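Sts-2 protein (Mus musculus, PDB 3D4I) carries an acid-dependent phosphatase activity in its 2H-phosphatase domain, the part described here, and probably counteracts CBL-mediated down-regulation of activated receptor tyrosine kinases. Local coordinates at residues L45-L51 against P66-C70; D60-D64 against E132-A136; A81-S85 against P253-T257. One frame throughout, in Å; residues are numbered along the deposited sequence. Where two conformers were deposited one is given.

Contact 1: L45-L51 against P66-C70; sequences LNFPRSL and PLSSC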
ATOM      1  N   LEU A  45       8.022  -5.295  -7.886  1.00 15.17           N
ATOM      2  CA  LEU A  45       8.238  -4.723  -6.570  1.00 14.37           C
ATOM      3  C   LEU A  45       7.184  -5.169  -5.576  1.00 14.51           C
ATOM      4  O   LEU A  45       7.370  -4.985  -4.375  1.00 14.74           O
ATOM      5  CB  LEU A  45       8.314  -3.191  -6.605  1.00 14.92           C
ATOM      6  CG  LEU A  45       9.362  -2.574  -7.541  1.00 15.00           C
ATOM      7  CD1 LEU A  45       9.367  -1.083  -7.341  1.00 14.93           C
ATOM      8  CD2 LEU A  45      10.771  -3.129  -7.222  1.00 13.34           C
ATOM      9  N   ASN A  46       6.095  -5.767  -6.047  1.00 13.92           N
ATOM     10  CA  ASN A  46       5.071  -6.239  -5.098  1.00 15.07           C
ATOM     11  C   ASN A  46       5.384  -7.607  -4.503  1.00 15.47           C
ATOM     12  O   ASN A  46       4.672  -8.049  -3.601  1.00 15.24           O
ATOM     13  CB  ASN A  46       3.680  -6.231  -5.735  1.00 14.72           C
ATOM     14  CG  ASN A  46       2.549  -6.156  -4.715  1.00 15.60           C
ATOM     15  OD1 ASN A  46       2.649  -5.476  -3.705  1.00 13.87           O
ATOM     16  ND2 ASN A  46       1.439  -6.845  -5.011  1.00 11.75           N
ATOM     17  N   PHE A  47       6.415  -8.294  -5.018  1.00 16.20           N
ATOM     18  CA  PHE A  47       7.013  -9.427  -4.287  1.00 16.23           C
ATOM     19  C   PHE A  47       7.782  -8.850  -3.120  1.00 17.08           C
ATOM     20  O   PHE A  47       8.391  -7.793  -3.275  1.00 16.14           O
ATOM     21  CB  PHE A  47       7.959 -10.265  -5.172  1.00 15.38           C
ATOM     22  CG  PHE A  47       7.250 -11.133  -6.179  1.00 16.81           C
ATOM     23  CD1 PHE A  47       6.756 -10.596  -7.361  1.00 17.65           C
ATOM     24  CD2 PHE A  47       7.087 -12.495  -5.952  1.00 18.79           C
ATOM     25  CE1 PHE A  47       6.111 -11.425  -8.342  1.00 18.07           C
ATOM     26  CE2 PHE A  47       6.436 -13.302  -6.882  1.00 17.33           C
ATOM     27  CZ  PHE A  47       5.969 -12.779  -8.086  1.00 17.47           C
ATOM     28  N   PRO A  48       7.732  -9.511  -1.934  1.00 17.42           N
ATOM     29  CA  PRO A  48       8.426  -8.940  -0.770  1.00 19.13           C
ATOM     30  C   PRO A  48       9.955  -8.985  -0.902  1.00 21.14           C
ATOM     31  O   PRO A  48      10.489  -9.772  -1.685  1.00 20.41           O
ATOM     32  CB  PRO A  48       7.946  -9.819   0.407  1.00 19.54           C
ATOM     33  CG  PRO A  48       7.492 -11.145  -0.255  1.00 17.13           C
ATOM     34  CD  PRO A  48       7.030 -10.772  -1.626  1.00 17.55           C
ATOM     35  N   ARG A  49      10.638  -8.154  -0.125  1.00 24.15           N
ATOM     36  CA  ARG A  49      12.101  -8.050  -0.160  1.00 27.19           C
ATOM     37  C   ARG A  49      12.770  -9.387   0.087  1.00 27.59           C
ATOM     38  O   ARG A  49      13.793  -9.698  -0.512  1.00 28.14           O
ATOM     39  CB  ARG A  49      12.588  -6.988   0.852  1.00 27.14           C
ATOM     40  CG  ARG A  49      13.163  -5.710   0.219  1.00 28.45           C
ATOM     41  CD  ARG A  49      13.307  -4.598   1.275  1.00 30.24           C
ATOM     42  NE  ARG A  49      14.547  -3.824   1.175  1.00 35.31           N
ATOM     43  CZ  ARG A  49      14.970  -2.973   2.117  1.00 39.22           C
ATOM     44  NH1 ARG A  49      14.249  -2.787   3.225  1.00 40.43           N
ATOM     45  NH2 ARG A  49      16.120  -2.309   1.973  1.00 40.47           N
ATOM     46  N   SER A  50      12.173 -10.197   0.957  1.00 28.82           N
ATOM     47  CA  SER A  50      12.725 -11.503   1.298  1.00 29.97           C
ATOM     48  C   SER A  50      11.630 -12.471   1.715  1.00 30.08           C
ATOM     49  O   SER A  50      10.506 -12.055   2.017  1.00 30.11           O
ATOM     50  CB  SER A  50      13.744 -11.371   2.441  1.00 30.47           C
ATOM     51  OG  SER A  50      13.085 -11.069   3.660  1.00 30.97           O
ATOM     52  N   LEU A  51      11.970 -13.754   1.693  1.00 30.27           N
ATOM     53  CA  LEU A  51      11.174 -14.810   2.303  1.00 30.64           C
ATOM     54  C   LEU A  51      11.863 -15.310   3.581  1.00 32.15           C
ATOM     55  O   LEU A  51      13.110 -15.332   3.646  1.00 31.94           O
ATOM     56  CB  LEU A  51      10.974 -15.979   1.339  1.00 30.29           C
ATOM     57  CG  LEU A  51      10.317 -15.702  -0.014  1.00 28.66           C
ATOM     58  CD1 LEU A  51      10.234 -16.982  -0.856  1.00 28.44           C
ATOM     59  CD2 LEU A  51       8.939 -15.086   0.185  1.00 28.03           C
ATOM     60  N   PRO A  66       3.482 -15.672   1.105  1.00 18.54           N
ATOM     61  CA  PRO A  66       3.649 -14.494   1.930  1.00 17.48           C
ATOM     62  C   PRO A  66       2.745 -13.346   1.519  1.00 16.43           C
ATOM     63  O   PRO A  66       2.108 -13.384   0.460  1.00 15.43           O
ATOM     64  CB  PRO A  66       5.106 -14.112   1.674  1.00 18.02           C
ATOM     65  CG  PRO A  66       5.332 -14.501   0.250  1.00 18.54           C
ATOM     66  CD  PRO A  66       4.592 -15.807   0.132  1.00 18.87           C
ATOM     67  N   LEU A  67       2.698 -12.319   2.354  1.00 15.35           N
ATOM     68  CA  LEU A  67       2.040 -11.086   1.973  1.00 14.07           C
ATOM     69  C   LEU A  67       2.836 -10.465   0.833  1.00 14.05           C
ATOM     70  O   LEU A  67       4.047 -10.566   0.807  1.00 14.12           O
ATOM     71  CB  LEU A  67       2.077 -10.109   3.148  1.00 14.61           C
ATOM     72  CG  LEU A  67       1.184 -10.448   4.338  1.00 14.46           C
ATOM     73  CD1 LEU A  67       1.361  -9.376   5.412  1.00 13.93           C
ATOM     74  CD2 LEU A  67      -0.229 -10.546   3.886  1.00 13.98           C
ATOM     75  N   SER A  68       2.156  -9.816  -0.088  1.00 12.91           N
ATOM     76  CA  SER A  68       2.819  -8.941  -1.069  1.00 12.86           C
ATOM     77  C   SER A  68       3.295  -7.686  -0.378  1.00 13.11           C
ATOM     78  O   SER A  68       2.932  -7.433   0.786  1.00 13.71           O
ATOM     79  CB  SER A  68       1.827  -8.561  -2.159  1.00 12.67           C
ATOM     80  OG  SER A  68       0.771  -7.782  -1.586  1.00 13.29           O
ATOM     81  N   SER A  69       4.093  -6.878  -1.077  1.00 12.53           N
ATOM     82  CA  SER A  69       4.477  -5.562  -0.554  1.00 12.75           C
ATOM     83  C   SER A  69       3.241  -4.712  -0.198  1.00 12.89           C
ATOM     84  O   SER A  69       3.218  -4.016   0.821  1.00 12.17           O
ATOM     85  CB  SER A  69       5.325  -4.834  -1.599  1.00 12.53           C
ATOM     86  OG  SER A  69       6.521  -5.588  -1.828  1.00 16.38           O
ATOM     87  N   CYS A  70       2.212  -4.791  -1.033  1.00 13.39           N
ATOM     88  CA  CYS A  70       0.965  -4.052  -0.779  1.00 13.62           C
ATOM     89  C   CYS A  70       0.239  -4.614   0.469  1.00 14.30           C
ATOM     90  O   CYS A  70      -0.278  -3.847   1.275  1.00 15.06           O
ATOM     91  CB  CYS A  70       0.059  -4.127  -2.003  1.00 14.22           C
ATOM     92  SG  CYS A  70      -1.447  -3.138  -1.863  1.00 16.25           S
TER

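Contact 2: D60-D64 against E132-A136; sequences DFEND and EASKA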
ATOM      1  N   ASP A  60       8.481 -24.922  -0.001  1.00 40.30           N
ATOM      2  CA  ASP A  60       7.354 -25.044   0.933  1.00 39.41           C
ATOM      3  C   ASP A  60       6.382 -23.858   0.916  1.00 37.99           C
ATOM      4  O   ASP A  60       5.259 -23.955   1.423  1.00 38.35           O
ATOM      5  CB  ASP A  60       7.868 -25.294   2.353  1.00 40.40           C
ATOM      6  CG  ASP A  60       8.435 -26.696   2.542  1.00 42.55           C
ATOM      7  OD1 ASP A  60       8.303 -27.549   1.632  1.00 44.02           O
ATOM      8  OD2 ASP A  60       9.028 -26.939   3.620  1.00 45.38           O
ATOM      9  N   PHE A  61       6.805 -22.741   0.324  1.00 35.78           N
ATOM     10  CA  PHE A  61       5.939 -21.575   0.159  1.00 33.77           C
ATOM     11  C   PHE A  61       4.820 -21.806  -0.856  1.00 33.13           C
ATOM     12  O   PHE A  61       3.832 -21.073  -0.872  1.00 33.03           O
ATOM     13  CB  PHE A  61       6.763 -20.356  -0.232  1.00 32.59           C
ATOM     14  CG  PHE A  61       7.673 -19.868   0.854  1.00 32.01           C
ATOM     15  CD1 PHE A  61       7.196 -19.026   1.861  1.00 29.53           C
ATOM     16  CD2 PHE A  61       9.021 -20.232   0.865  1.00 29.32           C
ATOM     17  CE1 PHE A  61       8.043 -18.570   2.861  1.00 28.57           C
ATOM     18  CE2 PHE A  61       9.882 -19.766   1.870  1.00 28.83           C
ATOM     19  CZ  PHE A  61       9.400 -18.938   2.860  1.00 29.32           C
ATOM     20  N   GLU A  62       4.989 -22.839  -1.682  1.00 32.93           N
ATOM     21  CA  GLU A  62       3.999 -23.288  -2.677  1.00 32.28           C
ATOM     22  C   GLU A  62       2.569 -23.032  -2.171  1.00 31.73           C
ATOM     23  O   GLU A  62       1.813 -22.288  -2.796  1.00 32.37           O
ATOM     24  CB  GLU A  62       4.244 -24.785  -3.009  1.00 32.49           C
ATOM     25  CG  GLU A  62       3.076 -25.521  -3.676  0.50 32.78           C
ATOM     26  CD  GLU A  62       3.341 -27.007  -3.920  0.50 32.85           C
ATOM     27  OE1 GLU A  62       3.973 -27.678  -3.072  0.50 32.87           O
ATOM     28  OE2 GLU A  62       2.885 -27.515  -4.963  0.50 33.37           O
ATOM     29  N   ASN A  63       2.232 -23.601  -1.016  1.00 30.53           N
ATOM     30  CA  ASN A  63       0.858 -23.563  -0.476  1.00 29.87           C
ATOM     31  C   ASN A  63       0.651 -22.614   0.696  1.00 28.30           C
ATOM     32  O   ASN A  63      -0.415 -22.631   1.338  1.00 28.52           O
ATOM     33  CB  ASN A  63       0.424 -24.974  -0.044  1.00 30.32           C
ATOM     34  CG  ASN A  63       0.306 -25.927  -1.220  1.00 31.99           C
ATOM     35  OD1 ASN A  63      -0.187 -25.556  -2.299  1.00 35.24           O
ATOM     36  ND2 ASN A  63       0.768 -27.153  -1.025  1.00 33.08           N
ATOM     37  N   ASP A  64       1.665 -21.803   0.976  1.00 25.46           N
ATOM     38  CA  ASP A  64       1.683 -20.964   2.171  1.00 24.49           C
ATOM     39  C   ASP A  64       2.346 -19.652   1.787  1.00 22.74           C
ATOM     40  O   ASP A  64       3.418 -19.331   2.264  1.00 23.00           O
ATOM     41  CB  ASP A  64       2.434 -21.674   3.309  1.00 23.95           C
ATOM     42  CG  ASP A  64       2.353 -20.923   4.643  1.00 25.26           C
ATOM     43  OD1 ASP A  64       1.323 -20.252   4.938  1.00 22.87           O
ATOM     44  OD2 ASP A  64       3.333 -21.010   5.401  1.00 22.26           O
ATOM     45  N   GLU A 132      -8.082 -25.382   1.107  1.00 24.74           N
ATOM     46  CA  GLU A 132      -6.623 -25.451   1.172  1.00 25.85           C
ATOM     47  C   GLU A 132      -6.127 -26.809   0.677  1.00 27.25           C
ATOM     48  O   GLU A 132      -6.885 -27.777   0.635  1.00 26.80           O
ATOM     49  CB  GLU A 132      -6.128 -25.187   2.595  1.00 25.25           C
ATOM     50  CG  GLU A 132      -6.476 -23.801   3.147  1.00 24.99           C
ATOM     51  CD  GLU A 132      -5.490 -22.717   2.743  1.00 24.24           C
ATOM     52  OE1 GLU A 132      -4.361 -23.024   2.305  1.00 29.05           O
ATOM     53  OE2 GLU A 132      -5.845 -21.533   2.859  1.00 23.68           O
ATOM     54  N   ALA A 133      -4.859 -26.870   0.273  1.00 29.61           N
ATOM     55  CA  ALA A 133      -4.243 -28.150  -0.124  1.00 31.88           C
ATOM     56  C   ALA A 133      -4.199 -29.107   1.056  1.00 33.56           C
ATOM     57  O   ALA A 133      -3.963 -28.685   2.185  1.00 33.52           O
ATOM     58  CB  ALA A 133      -2.829 -27.923  -0.674  1.00 32.25           C
ATOM     59  N   SER A 134      -4.417 -30.396   0.798  1.00 35.45           N
ATOM     60  CA  SER A 134      -4.478 -31.397   1.875  1.00 37.48           C
ATOM     61  C   SER A 134      -3.214 -31.436   2.718  1.00 38.23           C
ATOM     62  O   SER A 134      -3.282 -31.660   3.928  1.00 39.16           O
ATOM     63  CB  SER A 134      -4.771 -32.786   1.315  1.00 37.40           C
ATOM     64  OG  SER A 134      -5.849 -32.717   0.401  1.00 40.03           O
ATOM     65  N   LYS A 135      -2.071 -31.190   2.077  1.00 39.07           N
ATOM     66  CA  LYS A 135      -0.772 -31.211   2.754  1.00 39.97           C
ATOM     67  C   LYS A 135      -0.376 -29.834   3.311  1.00 39.95           C
ATOM     68  O   LYS A 135       0.741 -29.654   3.802  1.00 39.78           O
ATOM     69  CB  LYS A 135       0.315 -31.810   1.837  1.00 39.80           C
ATOM     70  CG  LYS A 135       0.604 -31.027   0.549  1.00 41.44           C
ATOM     71  CD  LYS A 135       1.630 -31.756  -0.339  1.00 41.35           C
ATOM     72  CE  LYS A 135       2.610 -30.779  -1.009  1.00 44.28           C
ATOM     73  NZ  LYS A 135       3.647 -30.243  -0.061  1.00 43.95           N
ATOM     74  N   ALA A 136      -1.305 -28.876   3.258  1.00 40.49           N
ATOM     75  CA  ALA A 136      -1.074 -27.532   3.811  1.00 41.06           C
ATOM     76  C   ALA A 136      -0.539 -27.535   5.245  1.00 41.08           C
ATOM     77  O   ALA A 136       0.368 -26.772   5.563  1.00 40.95           O
ATOM     78  CB  ALA A 136      -2.342 -26.680   3.733  1.00 41.17           C
TER
HETATM   79  O   HOH W   1      -2.217 -21.481   2.907  1.00 23.17           O
HETATM   80  O   HOH W   2      -3.099 -24.621   0.626  1.00 28.21           O

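Contact 3: A81-S85 against P253-T257; sequences ALLDS and PPVKT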
ATOM      1  N   ALA A  81      -3.514   2.931  12.338  1.00 17.89           N
ATOM      2  CA  ALA A  81      -4.857   3.438  12.675  1.00 18.45           C
ATOM      3  C   ALA A  81      -5.289   2.958  14.063  1.00 18.86           C
ATOM      4  O   ALA A  81      -5.848   3.732  14.852  1.00 18.80           O
ATOM      5  CB  ALA A  81      -5.890   3.030  11.618  1.00 18.51           C
ATOM      6  N   LEU A  82      -5.023   1.686  14.367  1.00 18.71           N
ATOM      7  CA  LEU A  82      -5.285   1.168  15.704  1.00 18.36           C
ATOM      8  C   LEU A  82      -4.549   1.959  16.768  1.00 19.22           C
ATOM      9  O   LEU A  82      -5.155   2.316  17.785  1.00 19.36           O
ATOM     10  CB  LEU A  82      -4.962  -0.329  15.816  1.00 17.70           C
ATOM     11  CG  LEU A  82      -6.035  -1.218  15.181  1.00 18.38           C
ATOM     12  CD1 LEU A  82      -5.494  -2.623  14.889  1.00 20.19           C
ATOM     13  CD2 LEU A  82      -7.342  -1.267  16.076  1.00 18.74           C
ATOM     14  N   LEU A  83      -3.264   2.237  16.549  1.00 19.83           N
ATOM     15  CA  LEU A  83      -2.529   3.137  17.462  1.00 21.04           C
ATOM     16  C   LEU A  83      -3.237   4.488  17.626  1.00 21.87           C
ATOM     17  O   LEU A  83      -3.466   4.939  18.761  1.00 21.48           O
ATOM     18  CB  LEU A  83      -1.053   3.345  17.038  1.00 20.63           C
ATOM     19  CG  LEU A  83      -0.180   4.106  18.049  1.00 20.84           C
ATOM     20  CD1 LEU A  83      -0.105   3.333  19.378  1.00 21.84           C
ATOM     21  CD2 LEU A  83       1.222   4.378  17.507  1.00 21.10           C
ATOM     22  N   ASP A  84      -3.576   5.117  16.496  1.00 21.97           N
ATOM     23  CA  ASP A  84      -4.234   6.430  16.479  1.00 22.85           C
ATOM     24  C   ASP A  84      -5.558   6.435  17.257  1.00 23.14           C
ATOM     25  O   ASP A  84      -5.912   7.419  17.928  1.00 22.97           O
ATOM     26  CB  ASP A  84      -4.474   6.873  15.026  1.00 23.39           C
ATOM     27  CG  ASP A  84      -3.178   7.261  14.290  1.00 24.82           C
ATOM     28  OD1 ASP A  84      -2.087   7.327  14.912  1.00 22.69           O
ATOM     29  OD2 ASP A  84      -3.263   7.488  13.063  1.00 24.96           O
ATOM     30  N   SER A  85      -6.282   5.321  17.188  1.00 22.88           N
ATOM     31  CA  SER A  85      -7.587   5.207  17.839  1.00 22.98           C
ATOM     32  C   SER A  85      -7.545   5.184  19.378  1.00 23.22           C
ATOM     33  O   SER A  85      -8.577   5.380  20.029  1.00 23.79           O
ATOM     34  CB  SER A  85      -8.319   3.972  17.336  1.00 22.92           C
ATOM     35  OG  SER A  85      -7.814   2.816  17.979  1.00 21.77           O
ATOM     36  N   PRO A 253     -16.218  -1.525  13.906  1.00 22.62           N
ATOM     37  CA  PRO A 253     -14.771  -1.634  14.225  1.00 21.56           C
ATOM     38  C   PRO A 253     -14.163  -0.290  14.654  1.00 20.74           C
ATOM     39  O   PRO A 253     -14.647   0.756  14.212  1.00 20.57           O
ATOM     40  CB  PRO A 253     -14.155  -2.123  12.905  1.00 22.39           C
ATOM     41  CG  PRO A 253     -15.274  -2.887  12.228  1.00 21.67           C
ATOM     42  CD  PRO A 253     -16.529  -2.079  12.576  1.00 22.85           C
ATOM     43  N   PRO A 254     -13.126  -0.313  15.520  1.00 20.32           N
ATOM     44  CA  PRO A 254     -12.516   0.912  16.054  1.00 20.61           C
ATOM     45  C   PRO A 254     -11.714   1.710  15.018  1.00 20.54           C
ATOM     46  O   PRO A 254     -11.250   2.797  15.315  1.00 20.48           O
ATOM     47  CB  PRO A 254     -11.556   0.380  17.125  1.00 20.77           C
ATOM     48  CG  PRO A 254     -11.186  -0.980  16.648  1.00 21.71           C
ATOM     49  CD  PRO A 254     -12.473  -1.522  16.064  1.00 20.81           C
ATOM     50  N   VAL A 255     -11.526   1.147  13.832  1.00 20.22           N
ATOM     51  CA  VAL A 255     -10.801   1.852  12.769  1.00 20.80           C
ATOM     52  C   VAL A 255     -11.553   1.724  11.456  1.00 20.17           C
ATOM     53  O   VAL A 255     -12.340   0.795  11.279  1.00 20.41           O
ATOM     54  CB  VAL A 255      -9.321   1.384  12.622  1.00 21.31           C
ATOM     55  CG1 VAL A 255      -8.523   1.750  13.849  1.00 21.86           C
ATOM     56  CG2 VAL A 255      -9.211  -0.084  12.348  1.00 21.83           C
ATOM     57  N   LYS A 256     -11.318   2.656  10.538  1.00 19.90           N
ATOM     58  CA  LYS A 256     -12.062   2.687   9.270  1.00 19.67           C
ATOM     59  C   LYS A 256     -11.622   1.606   8.304  1.00 19.40           C
ATOM     60  O   LYS A 256     -10.573   0.984   8.506  1.00 18.47           O
ATOM     61  CB  LYS A 256     -11.896   4.055   8.609  1.00 19.41           C
ATOM     62  CG  LYS A 256     -12.260   5.207   9.510  1.00 21.61           C
ATOM     63  CD  LYS A 256     -13.756   5.287   9.747  1.00 27.12           C
ATOM     64  CE  LYS A 256     -14.089   6.623  10.419  1.00 30.63           C
ATOM     65  NZ  LYS A 256     -15.561   6.831  10.512  1.00 34.57           N
ATOM     66  N   THR A 257     -12.428   1.407   7.257  1.00 18.95           N
ATOM     67  CA  THR A 257     -12.050   0.588   6.107  1.00 19.55           C
ATOM     68  C   THR A 257     -10.875   1.206   5.337  1.00 18.32           C
ATOM     69  O   THR A 257     -10.511   2.340   5.560  1.00 17.81           O
ATOM     70  CB  THR A 257     -13.218   0.463   5.116  1.00 19.86           C
ATOM     71  OG1 THR A 257     -13.731   1.769   4.797  1.00 21.71           O
ATOM     72  CG2 THR A 257     -14.314  -0.348   5.729  1.00 22.89           C
TER

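Contact 1: L45-L51 against P66-C70
The N terminus of helix 69-85, with Ser-68 as its N-cap, is met by Asn-46 of the preceding loop, which accepts from its first two N-H groups. Asn-46 uses both its oxygens. Its backbone O accepts from Ser-69 N at 2.8 Å in a nearly straight bond (N-H...O 164°), the donor lying above the carbonyl plane. Its side-chain OD1 accepts from Cys-70 N, also at 2.8 Å, with the donor in the carbonyl plane. CG stands anti to the backbone N (chi1 -157°), which swings the amide over the start of the helix, with ND2 3.4 Å from Ser-68 CB. The same ND2 is bonded to Glu-19, which also holds Ser-68 OG, while that hydroxyl caps Gly-71 N. Ser-69 answers in the other direction: its OG donates to Leu-45 O at 2.8 Å, in the plane of that carbonyl, and Arg-42 is a second partner of the same oxygen. At the other end the touching groups are mostly apolar. Pro-66 CG touches Leu-51 CD2 at 3.7 Å and Pro-48 CG at 4.0 Å, the two proline rings crossing at about a right angle. Ala-81 and Leu-77 of the second subunit pack on Leu-45 and Ser-69. A leucine in place of Asn-46 would probably leave Cys-70 N without its acceptor and Glu-19 without one of its donors. Three successive amide N-H groups, of Ser-69, Cys-70 and Gly-71, are thus satisfied in a buried place, two of them by the loop, so loop position and helix start are fixed together.

Contact 2: D60-D64 against E132-A136
Glu-132 meets Asn-63 through water, not directly. Its OE1 and the backbone O of Asn-63 are both acceptors, and water 1 donates to each of them at 2.7 Å. Water 2 donates to Glu-132 OE1 at 2.6 Å and only weakly to Asn-63 O. The Glu-132 chain bends at chi2 (-84°), bringing OE1 to these waters, while OE2 forms a salt bridge with Arg-99 of helix 98-111. Ala-133 follows, and its N donates to water 2 at 2.9 Å, so this water is held by two firm bonds and one weak one. The methyl of Ala-133 lies over the flat face of the Asn-63 amide, with CB 3.7 Å from ND2 and almost as near CG and OD1. A type I turn begins here and runs past Ser-134, closed by Ala-136 N donating to Ala-133 O at 2.9 Å. On it, Lys-135 turns its chain back toward the loop: CG sits between the backbone N and the carbonyl carbon (chi1 63°), and CE comes to 4.1 Å from Asn-63 ND2, the two side chains crossing at about a right angle. NZ then faces Glu-62 OE1 at 4.0 Å, a long and doubtful salt bridge, since Glu-62 was modelled in two conformers. The CA atoms of Ala-136 and Asn-63 are the nearest such pair across the segments. No direct hydrogen bond joins the two loops; instead, two acceptors that cannot bond each other, Glu-132 OE1 and Asn-63 O, are joined by water that donates to both.

Contact 3: A81-S85 against P253-T257
Ser-85 OG donates to Leu-82 O at 2.7 Å, a side-chain bond back onto the preceding turn of helix 69-85, and also takes a weak bond from Val-87 N just beyond. The first torsion (chi1 79°) turns OG back to that carbonyl, so that CB of the serine is what faces Pro-254 O, at 3.7 Å. Val-255 carries most of the contact. Its CG1 presses on the peptide unit joining Ala-81 and Leu-82, 3.5 Å from Ala-81 C and equally close to Leu-82 N, and meets the Ala-81 methyl, CB, at 3.7 Å. Leu-82 completes the apolar patch: its CD2 touches both Val-255 CG1 and Pro-254 CG, each at 3.9 Å. Behind it, Leu-82 also packs on Leu-13 of strand 11-16 and on Ile-107 and Leu-111 of helix 98-111. Leu-45 of the second subunit packs on Ala-81, and Asp-44 of the second subunit is hydrogen-bonded to Thr-257 OG1. The chain leaving strand 248-251, at one outer position of the mixed sheet, thus runs over residues 81-85 of helix 69-85, which is laid against that sheet, an arrangement that belongs to the layered alpha/beta fold of histidine phosphatases.

How the contacts relate
From the N terminus, residues 45-51 open contact 1, and 60-64 open contact 2 before 66-70 close the first loop; contacts 1 and 2 therefore cross, and they touch where Leu-51 packs on Phe-61. Helix 69-85 carries contact 1 at its start and contact 3, opening after contact 1 has closed, near its other end. Residues 132-136 then close contact 2, crossing contact 3, which closes only at 253-257. Contact 2 holds two surface loops on the side of the chain's centre opposite contact 3. Contacts 1 and 3 meet across the dimer: Arg-49 forms a salt bridge with Asp-84 of the second subunit, and Leu-45 packs on Ala-81 of that copy.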